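PDB 6I8W: Alpha/beta fold hydrolase from Pseudomonas aeruginosa, which hydrolyses membrane phospholipids as a membrane-bound phospholipase A and probably also acts on monoacylglycerols. Local coordinates for residues L66-F71 / L94-F99. Sequence-based numbering, arbitrary orientation.
Sequences LLIHGF and LDLPGF
H69 swings its imidazole across to segment 94-99 and accepts the backbone N-H of L96 at NE2 (L96 N to H69 NE2 3.0 Å, 164° at the hydrogen), the donor lying somewhat out of the ring plane. ND1 of the same ring gives its hydrogen to G70 O at 2.8 Å, nearly in plane. With CG between the backbone N and the carbonyl carbon (chi1 66°), the ring bridges the two segments, and its two nitrogen bonds fix its rotation. Packing is tight here: L96 CD1 sits over one face of the imidazole, 4.2 Å from its centroid, and also meets I68 CG2 at 3.7 Å. The H69 edge turns toward the F99 face, and the F99 edge toward the F71 face, both offset edge-to-face with planes near 75°. A type II turn from L96 to F99 carries the F99 ring to this cluster, which helix 208-234 flanks; a bound myristic acid touches G70 and F71, with the F71 side chain about 5 Å from it. The strand end is looser. There L94 CD2 reaches L66 CD1 and I68 CG1 only at 4.2 Å, and a water joins the backbones, donating to L67 O and, at 2.7 Å from the water O, to L94 O, and accepting from H69 N; L94 N has no partner. This is the point where neighbouring parallel strands 64-68 and 90-94 of the alpha/beta hydrolase sheet run out into loops. With ND1 as donor and NE2 as acceptor, the bonding fits a neutral H69 with its proton on ND1, which ties the start of the loop after strand 90-94 to the turn after strand 64-68.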
loop_
_atom_site.group_PDB
_atom_site.type_symbol
_atom_site.label_atom_id
_atom_site.label_comp_id
_atom_site.label_asym_id
_atom_site.label_seq_id
_atom_site.Cartn_x
_atom_site.Cartn_y
_atom_site.Cartn_z
ATOM N N LEU A 66 -3.379 10.873 4.523
ATOM C CA LEU A 66 -4.063 9.660 4.079
ATOM C C LEU A 66 -3.102 8.812 3.254
ATOM O O LEU A 66 -2.594 9.253 2.213
ATOM C CB LEU A 66 -5.317 10.017 3.260
ATOM C CG LEU A 66 -6.065 8.850 2.619
ATOM C CD1 LEU A 66 -6.512 7.850 3.675
ATOM C CD2 LEU A 66 -7.280 9.382 1.848
ATOM N N LEU A 67 -2.872 7.587 3.712
ATOM C CA LEU A 67 -1.850 6.715 3.141
ATOM C C LEU A 67 -2.493 5.587 2.355
ATOM O O LEU A 67 -3.384 4.898 2.865
ATOM C CB LEU A 67 -0.951 6.137 4.256
ATOM C CG LEU A 67 -0.417 7.121 5.306
ATOM C CD1 LEU A 67 0.435 6.390 6.360
ATOM C CD2 LEU A 67 0.405 8.224 4.643
ATOM N N ILE A 68 -2.027 5.371 1.127
ATOM C CA ILE A 68 -2.680 4.405 0.236
ATOM C C ILE A 68 -1.685 3.340 -0.233
ATOM O O ILE A 68 -0.731 3.637 -0.958
ATOM C CB ILE A 68 -3.291 5.106 -1.002
ATOM C CG1 ILE A 68 -4.119 6.331 -0.581
ATOM C CG2 ILE A 68 -4.127 4.117 -1.835
ATOM C CD1 ILE A 68 -4.648 7.139 -1.773
ATOM N N HIS A 69 -1.928 2.097 0.168
ATOM C CA HIS A 69 -1.037 0.985 -0.153
ATOM C C HIS A 69 -1.088 0.594 -1.646
ATOM O O HIS A 69 -1.958 1.050 -2.405
ATOM C CB HIS A 69 -1.424 -0.220 0.705
ATOM C CG HIS A 69 -2.778 -0.755 0.362
ATOM N ND1 HIS A 69 -2.998 -1.538 -0.754
ATOM C CD2 HIS A 69 -3.993 -0.570 0.936
ATOM C CE1 HIS A 69 -4.284 -1.840 -0.836
ATOM N NE2 HIS A 69 -4.915 -1.266 0.180
ATOM N N GLY A 70 -0.190 -0.303 -2.049
ATOM C CA GLY A 70 -0.121 -0.724 -3.432
ATOM C C GLY A 70 -0.783 -2.063 -3.704
ATOM O O GLY A 70 -1.513 -2.588 -2.869
ATOM N N PHE A 71 -0.531 -2.603 -4.892
ATOM C CA PHE A 71 -1.169 -3.829 -5.349
ATOM C C PHE A 71 -0.846 -5.011 -4.433
ATOM O O PHE A 71 0.308 -5.242 -4.097
ATOM C CB PHE A 71 -0.736 -4.157 -6.781
ATOM C CG PHE A 71 -1.239 -5.487 -7.265
ATOM C CD1 PHE A 71 -2.535 -5.622 -7.740
ATOM C CD2 PHE A 71 -0.431 -6.613 -7.208
ATOM C CE1 PHE A 71 -3.013 -6.850 -8.177
ATOM C CE2 PHE A 71 -0.894 -7.846 -7.627
ATOM C CZ PHE A 71 -2.191 -7.970 -8.122
ATOM N N LEU A 94 -6.115 3.342 4.717
ATOM C CA LEU A 94 -7.233 2.444 4.386
ATOM C C LEU A 94 -6.782 1.186 3.636
ATOM O O LEU A 94 -5.715 1.165 3.001
ATOM C CB LEU A 94 -8.314 3.168 3.542
ATOM C CG LEU A 94 -8.097 3.282 2.022
ATOM C CD1 LEU A 94 -9.356 3.830 1.317
ATOM C CD2 LEU A 94 -6.876 4.153 1.693
ATOM N N ASP A 95 -7.607 0.141 3.728
ATOM C CA ASP A 95 -7.548 -0.974 2.803
ATOM C C ASP A 95 -8.395 -0.611 1.598
ATOM O O ASP A 95 -9.610 -0.427 1.727
ATOM C CB ASP A 95 -8.083 -2.275 3.422
ATOM C CG ASP A 95 -7.150 -2.860 4.468
ATOM O OD1 ASP A 95 -5.938 -2.577 4.400
ATOM O OD2 ASP A 95 -7.638 -3.624 5.328
ATOM N N LEU A 96 -7.784 -0.519 0.428
ATOM C CA LEU A 96 -8.588 -0.303 -0.780
ATOM C C LEU A 96 -9.556 -1.463 -0.979
ATOM O O LEU A 96 -9.214 -2.605 -0.678
ATOM C CB LEU A 96 -7.682 -0.159 -2.004
ATOM C CG LEU A 96 -6.814 1.109 -2.020
ATOM C CD1 LEU A 96 -5.704 0.961 -3.045
ATOM C CD2 LEU A 96 -7.660 2.347 -2.331
ATOM N N PRO A 97 -10.785 -1.167 -1.451
ATOM C CA PRO A 97 -11.674 -2.220 -1.934
ATOM C C PRO A 97 -10.905 -3.181 -2.838
ATOM O O PRO A 97 -10.081 -2.727 -3.650
ATOM C CB PRO A 97 -12.746 -1.444 -2.723
ATOM C CG PRO A 97 -12.803 -0.116 -2.021
ATOM C CD PRO A 97 -11.381 0.176 -1.600
ATOM N N GLY A 98 -11.150 -4.478 -2.665
ATOM C CA GLY A 98 -10.400 -5.515 -3.353
ATOM C C GLY A 98 -9.248 -6.093 -2.532
ATOM O O GLY A 98 -8.750 -7.175 -2.849
ATOM N N PHE A 99 -8.855 -5.397 -1.460
ATOM C CA PHE A 99 -7.650 -5.754 -0.687
ATOM C C PHE A 99 -7.865 -5.734 0.825
ATOM O O PHE A 99 -8.863 -5.205 1.311
ATOM C CB PHE A 99 -6.489 -4.800 -1.060
ATOM C CG PHE A 99 -6.174 -4.800 -2.528
ATOM C CD1 PHE A 99 -5.395 -5.813 -3.085
ATOM C CD2 PHE A 99 -6.712 -3.828 -3.366
ATOM C CE1 PHE A 99 -5.137 -5.844 -4.454
ATOM C CE2 PHE A 99 -6.457 -3.849 -4.738
ATOM C CZ PHE A 99 -5.667 -4.859 -5.282
HETATM O O HOH W 1 -3.178 2.123 2.873
#